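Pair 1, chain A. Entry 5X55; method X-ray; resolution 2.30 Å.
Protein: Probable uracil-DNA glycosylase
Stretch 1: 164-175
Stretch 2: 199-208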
# COMPACT_ATOMS: atom_id res chain seq x y z
N ILE A 164 0.49 11.21 -14.04
CA ILE A 164 0.80 10.15 -13.09
C ILE A 164 0.25 10.50 -11.72
O ILE A 164 0.33 11.65 -11.27
CB ILE A 164 2.32 9.96 -13.05
CG1 ILE A 164 2.82 9.58 -14.45
CG2 ILE A 164 2.69 8.96 -11.96
CD1 ILE A 164 4.33 9.35 -14.53
N VAL A 165 -0.35 9.51 -11.06
CA VAL A 165 -0.84 9.62 -9.68
C VAL A 165 -0.27 8.42 -8.93
O VAL A 165 0.01 7.38 -9.55
CB VAL A 165 -2.37 9.65 -9.61
CG1 VAL A 165 -2.92 10.88 -10.33
CG2 VAL A 165 -2.99 8.35 -10.18
N PRO A 166 0.01 8.53 -7.62
CA PRO A 166 -0.09 9.76 -6.83
C PRO A 166 1.02 10.75 -7.18
O PRO A 166 1.96 10.36 -7.88
CB PRO A 166 0.08 9.26 -5.39
CG PRO A 166 0.99 8.07 -5.54
CD PRO A 166 0.51 7.40 -6.82
N TYR A 167 0.90 12.00 -6.72
CA TYR A 167 1.92 13.01 -6.96
C TYR A 167 3.22 12.62 -6.25
O TYR A 167 3.21 11.83 -5.30
CB TYR A 167 1.43 14.38 -6.48
CG TYR A 167 0.35 14.97 -7.37
CD1 TYR A 167 0.00 14.37 -8.58
CD2 TYR A 167 -0.32 16.14 -7.01
CE1 TYR A 167 -0.96 14.90 -9.38
CE2 TYR A 167 -1.30 16.68 -7.82
CZ TYR A 167 -1.62 16.06 -9.00
OH TYR A 167 -2.59 16.58 -9.81
N PRO A 168 4.36 13.14 -6.73
CA PRO A 168 5.64 12.58 -6.29
C PRO A 168 5.95 12.82 -4.82
O PRO A 168 6.63 11.99 -4.21
CB PRO A 168 6.67 13.24 -7.23
CG PRO A 168 5.97 14.32 -7.91
CD PRO A 168 4.51 14.09 -7.85
N GLU A 169 5.47 13.90 -4.22
CA GLU A 169 5.69 14.06 -2.80
C GLU A 169 4.87 13.07 -1.98
O GLU A 169 5.12 12.93 -0.78
CB GLU A 169 5.37 15.48 -2.35
CG GLU A 169 6.19 16.57 -3.07
CD GLU A 169 5.81 17.98 -2.62
OE1 GLU A 169 6.37 18.46 -1.60
OE2 GLU A 169 4.94 18.61 -3.28
N LEU A 170 3.91 12.38 -2.60
CA LEU A 170 3.16 11.32 -1.94
C LEU A 170 3.56 9.92 -2.39
O LEU A 170 3.06 8.94 -1.83
CB LEU A 170 1.67 11.51 -2.16
CG LEU A 170 1.14 12.87 -1.73
CD1 LEU A 170 -0.35 12.95 -2.05
CD2 LEU A 170 1.39 13.03 -0.25
N LEU A 171 4.45 9.81 -3.38
CA LEU A 171 4.76 8.52 -4.00
C LEU A 171 5.17 7.47 -2.97
O LEU A 171 4.74 6.31 -3.04
CB LEU A 171 5.88 8.71 -5.02
CG LEU A 171 6.34 7.41 -5.68
CD1 LEU A 171 5.19 6.83 -6.48
CD2 LEU A 171 7.56 7.65 -6.56
N PHE A 172 6.03 7.85 -2.03
CA PHE A 172 6.57 6.91 -1.06
C PHE A 172 6.02 7.20 0.34
O PHE A 172 6.71 7.00 1.34
CB PHE A 172 8.10 6.98 -1.06
CG PHE A 172 8.75 6.44 -2.32
CD1 PHE A 172 8.35 5.23 -2.87
CD2 PHE A 172 9.79 7.14 -2.93
CE1 PHE A 172 8.96 4.72 -4.04
CE2 PHE A 172 10.41 6.65 -4.09
CZ PHE A 172 9.99 5.42 -4.64
N ASN A 173 4.77 7.66 0.39
CA ASN A 173 4.14 8.17 1.61
C ASN A 173 4.27 7.21 2.79
O ASN A 173 4.68 7.60 3.89
CB ASN A 173 2.67 8.46 1.33
CG ASN A 173 2.15 9.66 2.08
OD1 ASN A 173 2.91 10.38 2.73
ND2 ASN A 173 0.86 9.89 1.97
N THR A 174 3.89 5.94 2.58
CA THR A 174 3.93 4.99 3.69
C THR A 174 5.35 4.78 4.20
O THR A 174 5.56 4.65 5.41
CB THR A 174 3.31 3.66 3.27
OG1 THR A 174 2.01 3.91 2.73
CG2 THR A 174 3.15 2.76 4.48
N MET A 175 6.33 4.77 3.31
CA MET A 175 7.73 4.64 3.73
C MET A 175 8.22 5.90 4.43
O MET A 175 9.06 5.82 5.34
CB MET A 175 8.63 4.33 2.53
CG MET A 175 8.33 2.96 1.89
SD MET A 175 8.85 2.74 0.18
CE MET A 175 10.63 2.73 0.38
N SER A 199 -12.45 18.54 -8.32
CA SER A 199 -11.47 19.61 -8.44
C SER A 199 -10.15 19.14 -9.02
O SER A 199 -9.23 19.95 -9.17
CB SER A 199 -11.20 20.22 -7.06
OG SER A 199 -10.75 19.21 -6.17
N GLY A 200 -10.02 17.86 -9.33
CA GLY A 200 -8.76 17.33 -9.78
C GLY A 200 -7.84 16.83 -8.69
O GLY A 200 -6.70 16.46 -8.99
N VAL A 201 -8.28 16.80 -7.44
CA VAL A 201 -7.46 16.18 -6.40
C VAL A 201 -7.52 14.66 -6.59
O VAL A 201 -8.60 14.06 -6.51
CB VAL A 201 -7.91 16.57 -4.99
CG1 VAL A 201 -7.04 15.87 -3.98
CG2 VAL A 201 -7.86 18.10 -4.81
N PRO A 202 -6.40 14.00 -6.82
CA PRO A 202 -6.43 12.55 -6.97
C PRO A 202 -6.84 11.87 -5.67
O PRO A 202 -6.58 12.36 -4.57
CB PRO A 202 -4.99 12.20 -7.35
CG PRO A 202 -4.42 13.46 -7.88
CD PRO A 202 -5.05 14.54 -7.05
N TYR A 203 -7.52 10.73 -5.82
CA TYR A 203 -7.76 9.85 -4.67
C TYR A 203 -6.48 9.15 -4.22
O TYR A 203 -6.32 8.89 -3.03
CB TYR A 203 -8.81 8.79 -5.01
CG TYR A 203 -10.20 9.33 -5.25
CD1 TYR A 203 -10.56 10.60 -4.84
CD2 TYR A 203 -11.15 8.55 -5.88
CE1 TYR A 203 -11.85 11.08 -5.07
CE2 TYR A 203 -12.43 9.01 -6.11
CZ TYR A 203 -12.77 10.28 -5.70
OH TYR A 203 -14.05 10.72 -5.93
N ALA A 204 -5.57 8.85 -5.14
CA ALA A 204 -4.33 8.18 -4.78
C ALA A 204 -3.47 9.09 -3.90
O ALA A 204 -3.25 10.27 -4.22
CB ALA A 204 -3.56 7.78 -6.04
N MET A 205 -2.99 8.55 -2.77
CA MET A 205 -2.16 9.31 -1.84
C MET A 205 -0.93 8.52 -1.39
O MET A 205 -0.33 8.85 -0.38
CB MET A 205 -2.99 9.75 -0.63
CG MET A 205 -3.61 8.62 0.19
SD MET A 205 -4.35 9.34 1.68
CE MET A 205 -2.88 9.53 2.70
N GLY A 206 -0.52 7.50 -2.13
CA GLY A 206 0.70 6.80 -1.81
C GLY A 206 0.56 5.76 -0.72
O GLY A 206 1.57 5.30 -0.19
N CYS A 207 -0.67 5.42 -0.36
CA CYS A 207 -1.00 4.37 0.59
C CYS A 207 -2.05 3.49 -0.04
O CYS A 207 -2.95 4.01 -0.71
CB CYS A 207 -1.56 4.94 1.89
SG CYS A 207 -0.56 6.19 2.57
N SER A 208 -1.98 2.19 0.21
CA SER A 208 -3.06 1.34 -0.27
C SER A 208 -4.34 1.64 0.53
O SER A 208 -4.29 1.96 1.72
CB SER A 208 -2.69 -0.15 -0.19
OG SER A 208 -2.30 -0.56 1.10
O HOH W 1 -1.60 12.41 -5.46
O HOH W 2 3.59 4.45 -1.29

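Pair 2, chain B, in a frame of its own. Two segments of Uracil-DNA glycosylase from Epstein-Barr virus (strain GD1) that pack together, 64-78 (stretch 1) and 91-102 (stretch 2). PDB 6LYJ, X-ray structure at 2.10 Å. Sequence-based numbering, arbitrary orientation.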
# COMPACT_ATOMS: atom_id res chain seq x y z
N VAL B 64 2.93 2.68 18.14
CA VAL B 64 2.90 3.41 16.88
C VAL B 64 4.04 2.91 16.00
O VAL B 64 5.17 2.76 16.46
CB VAL B 64 3.00 4.93 17.10
CG1 VAL B 64 3.06 5.67 15.77
CG2 VAL B 64 1.82 5.42 17.94
N TYR B 65 3.73 2.66 14.72
CA TYR B 65 4.71 2.20 13.75
C TYR B 65 4.89 3.22 12.64
O TYR B 65 3.93 3.89 12.25
CB TYR B 65 4.29 0.85 13.13
CG TYR B 65 4.15 -0.29 14.11
CD1 TYR B 65 5.21 -0.67 14.92
CD2 TYR B 65 2.95 -0.99 14.21
CE1 TYR B 65 5.08 -1.73 15.81
CE2 TYR B 65 2.82 -2.04 15.09
CZ TYR B 65 3.89 -2.41 15.89
OH TYR B 65 3.75 -3.45 16.78
N PRO B 66 6.12 3.38 12.12
CA PRO B 66 7.31 2.77 12.71
C PRO B 66 7.80 3.59 13.90
O PRO B 66 7.08 4.49 14.35
CB PRO B 66 8.32 2.78 11.56
CG PRO B 66 7.89 3.90 10.68
CD PRO B 66 6.41 4.07 10.85
N GLU B 67 8.98 3.27 14.43
CA GLU B 67 9.59 4.11 15.45
C GLU B 67 9.85 5.50 14.89
O GLU B 67 9.94 5.71 13.67
CB GLU B 67 10.89 3.49 15.96
CG GLU B 67 10.68 2.27 16.83
CD GLU B 67 10.01 2.61 18.14
OE1 GLU B 67 10.57 3.42 18.91
OE2 GLU B 67 8.90 2.08 18.40
N GLU B 68 9.96 6.47 15.80
CA GLU B 68 10.15 7.86 15.38
C GLU B 68 11.37 8.02 14.48
O GLU B 68 11.32 8.72 13.47
CB GLU B 68 10.27 8.77 16.60
CG GLU B 68 10.56 10.22 16.22
CD GLU B 68 10.62 11.15 17.42
OE1 GLU B 68 9.63 11.85 17.67
OE2 GLU B 68 11.66 11.16 18.11
N ASP B 69 12.48 7.36 14.83
CA ASP B 69 13.71 7.50 14.04
C ASP B 69 13.71 6.65 12.78
O ASP B 69 14.73 6.59 12.09
CB ASP B 69 14.93 7.19 14.91
CG ASP B 69 14.97 5.74 15.38
OD1 ASP B 69 14.11 4.92 14.99
OD2 ASP B 69 15.90 5.41 16.16
N MET B 70 12.60 5.98 12.48
CA MET B 70 12.43 5.28 11.22
C MET B 70 11.33 5.87 10.35
O MET B 70 11.22 5.47 9.18
CB MET B 70 12.15 3.79 11.46
CG MET B 70 13.32 3.03 12.07
SD MET B 70 14.80 3.05 11.03
CE MET B 70 14.20 2.18 9.58
N CYS B 71 10.50 6.79 10.86
CA CYS B 71 9.40 7.27 10.05
C CYS B 71 9.86 8.15 8.89
O CYS B 71 9.07 8.38 7.97
CB CYS B 71 8.37 8.02 10.90
SG CYS B 71 8.85 9.67 11.48
N MET B 72 11.11 8.63 8.91
CA MET B 72 11.69 9.35 7.78
C MET B 72 12.76 8.55 7.05
O MET B 72 13.57 9.13 6.33
CB MET B 72 12.27 10.69 8.25
CG MET B 72 11.27 11.62 8.92
SD MET B 72 9.89 12.06 7.85
CE MET B 72 8.94 13.12 8.94
N ALA B 73 12.80 7.23 7.25
CA ALA B 73 13.82 6.42 6.58
C ALA B 73 13.76 6.57 5.07
O ALA B 73 14.80 6.54 4.40
CB ALA B 73 13.68 4.95 6.98
N TRP B 74 12.55 6.76 4.52
CA TRP B 74 12.37 6.94 3.08
C TRP B 74 13.15 8.12 2.53
O TRP B 74 13.35 8.20 1.31
CB TRP B 74 10.89 7.14 2.77
CG TRP B 74 10.28 8.27 3.54
CD1 TRP B 74 9.68 8.19 4.77
CD2 TRP B 74 10.24 9.65 3.16
NE1 TRP B 74 9.26 9.44 5.17
CE2 TRP B 74 9.59 10.35 4.20
CE3 TRP B 74 10.68 10.36 2.04
CZ2 TRP B 74 9.37 11.72 4.15
CZ3 TRP B 74 10.45 11.72 1.99
CH2 TRP B 74 9.81 12.39 3.04
N ALA B 75 13.59 9.05 3.38
CA ALA B 75 14.30 10.23 2.93
C ALA B 75 15.81 10.11 3.04
O ALA B 75 16.51 11.05 2.64
CB ALA B 75 13.82 11.45 3.72
N ARG B 76 16.33 9.01 3.56
CA ARG B 76 17.75 8.91 3.90
C ARG B 76 18.58 8.08 2.93
O ARG B 76 19.77 7.87 3.20
CB ARG B 76 17.91 8.35 5.32
CG ARG B 76 17.29 9.22 6.41
CD ARG B 76 17.81 8.84 7.80
NE ARG B 76 17.32 7.55 8.26
CZ ARG B 76 16.31 7.40 9.12
NH1 ARG B 76 15.69 8.47 9.60
NH2 ARG B 76 15.93 6.18 9.50
N PHE B 77 18.02 7.62 1.81
CA PHE B 77 18.77 6.71 0.95
C PHE B 77 19.41 7.38 -0.26
O PHE B 77 20.25 6.76 -0.91
CB PHE B 77 17.86 5.57 0.45
CG PHE B 77 17.53 4.54 1.48
CD1 PHE B 77 16.50 4.75 2.39
CD2 PHE B 77 18.23 3.35 1.54
CE1 PHE B 77 16.18 3.79 3.33
CE2 PHE B 77 17.93 2.39 2.49
CZ PHE B 77 16.90 2.61 3.39
N CYS B 78 19.06 8.63 -0.55
CA CYS B 78 19.69 9.33 -1.66
C CYS B 78 19.44 10.81 -1.49
O CYS B 78 18.56 11.23 -0.73
CB CYS B 78 19.15 8.85 -3.02
SG CYS B 78 17.46 9.37 -3.39
N ASP B 91 -0.63 4.08 4.05
CA ASP B 91 -0.02 4.22 5.37
C ASP B 91 0.88 3.02 5.68
O ASP B 91 0.85 2.03 4.94
CB ASP B 91 -1.11 4.44 6.42
CG ASP B 91 -1.96 3.21 6.66
OD1 ASP B 91 -2.03 2.33 5.78
OD2 ASP B 91 -2.58 3.14 7.75
N PRO B 92 1.73 3.08 6.70
CA PRO B 92 2.65 1.97 6.95
C PRO B 92 1.92 0.72 7.41
O PRO B 92 0.78 0.75 7.85
CB PRO B 92 3.57 2.51 8.06
CG PRO B 92 3.42 4.00 8.00
CD PRO B 92 1.99 4.21 7.61
N TYR B 93 2.61 -0.42 7.26
CA TYR B 93 2.12 -1.65 7.84
C TYR B 93 1.94 -1.47 9.34
O TYR B 93 2.72 -0.78 9.99
CB TYR B 93 3.09 -2.79 7.55
CG TYR B 93 3.29 -3.07 6.08
CD1 TYR B 93 2.31 -3.71 5.34
CD2 TYR B 93 4.45 -2.68 5.44
CE1 TYR B 93 2.48 -3.96 4.00
CE2 TYR B 93 4.64 -2.92 4.09
CZ TYR B 93 3.65 -3.56 3.38
OH TYR B 93 3.83 -3.80 2.04
N HIS B 94 0.91 -2.11 9.90
CA HIS B 94 0.51 -1.85 11.28
C HIS B 94 0.73 -3.04 12.20
O HIS B 94 0.12 -3.12 13.26
CB HIS B 94 -0.96 -1.41 11.33
CG HIS B 94 -1.91 -2.33 10.62
ND1 HIS B 94 -2.31 -3.53 11.15
CD2 HIS B 94 -2.54 -2.21 9.43
CE1 HIS B 94 -3.15 -4.12 10.31
NE2 HIS B 94 -3.31 -3.33 9.26
N GLY B 95 1.63 -3.95 11.82
CA GLY B 95 1.88 -5.13 12.64
C GLY B 95 3.34 -5.29 13.00
O GLY B 95 3.77 -6.37 13.41
N GLY B 96 4.12 -4.22 12.84
CA GLY B 96 5.54 -4.24 13.16
C GLY B 96 6.47 -4.52 12.00
O GLY B 96 7.69 -4.53 12.20
N GLN B 97 5.95 -4.75 10.79
CA GLN B 97 6.84 -5.05 9.67
C GLN B 97 7.26 -3.82 8.88
O GLN B 97 8.15 -3.92 8.03
CB GLN B 97 6.18 -6.09 8.75
CG GLN B 97 4.91 -5.64 8.04
CD GLN B 97 3.64 -5.84 8.86
OE1 GLN B 97 3.52 -5.35 9.98
NE2 GLN B 97 2.68 -6.56 8.29
N ALA B 98 6.68 -2.65 9.16
CA ALA B 98 7.05 -1.45 8.42
C ALA B 98 8.48 -1.03 8.73
O ALA B 98 8.96 -1.16 9.86
CB ALA B 98 6.08 -0.31 8.75
N ASN B 99 9.16 -0.50 7.71
CA ASN B 99 10.55 -0.05 7.84
C ASN B 99 10.73 1.38 7.35
O ASN B 99 11.86 1.77 7.02
CB ASN B 99 11.49 -1.00 7.09
CG ASN B 99 11.21 -1.07 5.59
OD1 ASN B 99 10.40 -0.31 5.06
ND2 ASN B 99 11.88 -1.98 4.90
N GLY B 100 9.66 2.17 7.29
CA GLY B 100 9.79 3.56 6.88
C GLY B 100 9.80 3.78 5.39
O GLY B 100 9.95 4.93 4.95
N LEU B 101 9.68 2.71 4.60
CA LEU B 101 9.53 2.78 3.15
C LEU B 101 8.14 2.26 2.77
O LEU B 101 7.59 1.38 3.43
CB LEU B 101 10.59 1.92 2.44
CG LEU B 101 12.06 2.04 2.85
CD1 LEU B 101 12.90 1.00 2.12
CD2 LEU B 101 12.59 3.42 2.57
N ALA B 102 7.58 2.82 1.70
CA ALA B 102 6.36 2.27 1.15
C ALA B 102 6.59 0.85 0.65
O ALA B 102 7.64 0.54 0.08
CB ALA B 102 5.84 3.14 0.00

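In both pairs a short strand runs through a cis-proline into a type I beta turn, and a second stretch without regular helix or strand lies against it; 14 central residues superpose with an RMSD of 0.8 Å. The turns, Leu170(A) to Asn173(A) in pair 1 and Met70(B) to Ala73(B) in pair 2, match residue for residue, as do the cis-prolines Pro166(A) and Pro66(B). A glycine lies close against the turn in each pair, Gly206(A) in pair 1 and Gly100(B) in pair 2. Gly206(A) CA lies 3.2 Å from Leu170(A) O, and Gly100(B) CA lies 3.3 Å from Met70(B) O, each a CA-H...O contact. A CB at either glycine would point toward the turn and clash with that carbonyl oxygen and with the CB of Asn173(A) or Ala73(B); the positive phi angles, 81° and 84°, by themselves call for glycine.

Around this shared glycine the side chains differ. In pair 1 Asn173(A) reaches across the gap, and its ND2 donates a hydrogen bond of 2.8 Å to Met205(A) O. The matching Ala73(B) has no such donor; its CB packs 3.7 Å from Asn99(B) O, while Met70(B) CE comes within 3.5 Å of the same oxygen. One position on, Thr174(A) OG1 lies 3.3 Å from Gly206(A) O and 3.4 Å from Cys207(A) SG. Its counterpart Trp74(B) instead uses its backbone, with a weak hydrogen bond of 3.2 Å from Trp74(B) N to Gly100(B) O. Leu101(B), in the place of Cys207(A), adds an apolar contact: its CD2 lies 4.1 Å from Trp74(B) CB.

At the strand end the aromatic packing shifts by two positions. In pair 2 Tyr65(B), which matches Val165(A), covers Gly96(B), whose CA lies 3.8 Å from the ring centroid in a CH-pi contact over the face. In pair 1 the position of Gly96(B) holds Pro202(A), whose ring packs against two side chains: Pro202(A) CG is 3.9 Å from Val165(A) CG1 and 4.0 Å from Tyr167(A) CZ, lying over one face of the tyrosine. The cis-prolines share a partner: Pro166(A) CB lies 3.7 Å from Ala204(A) O, and Pro66(B) CB lies 4.3 Å from Ala98(B) O. Two waters complete pair 1: one accepts from Tyr167(A) N and donates to Ala204(A) O, and the other donates to Leu171(A) O and Gly206(A) O, linking backbone across the gap.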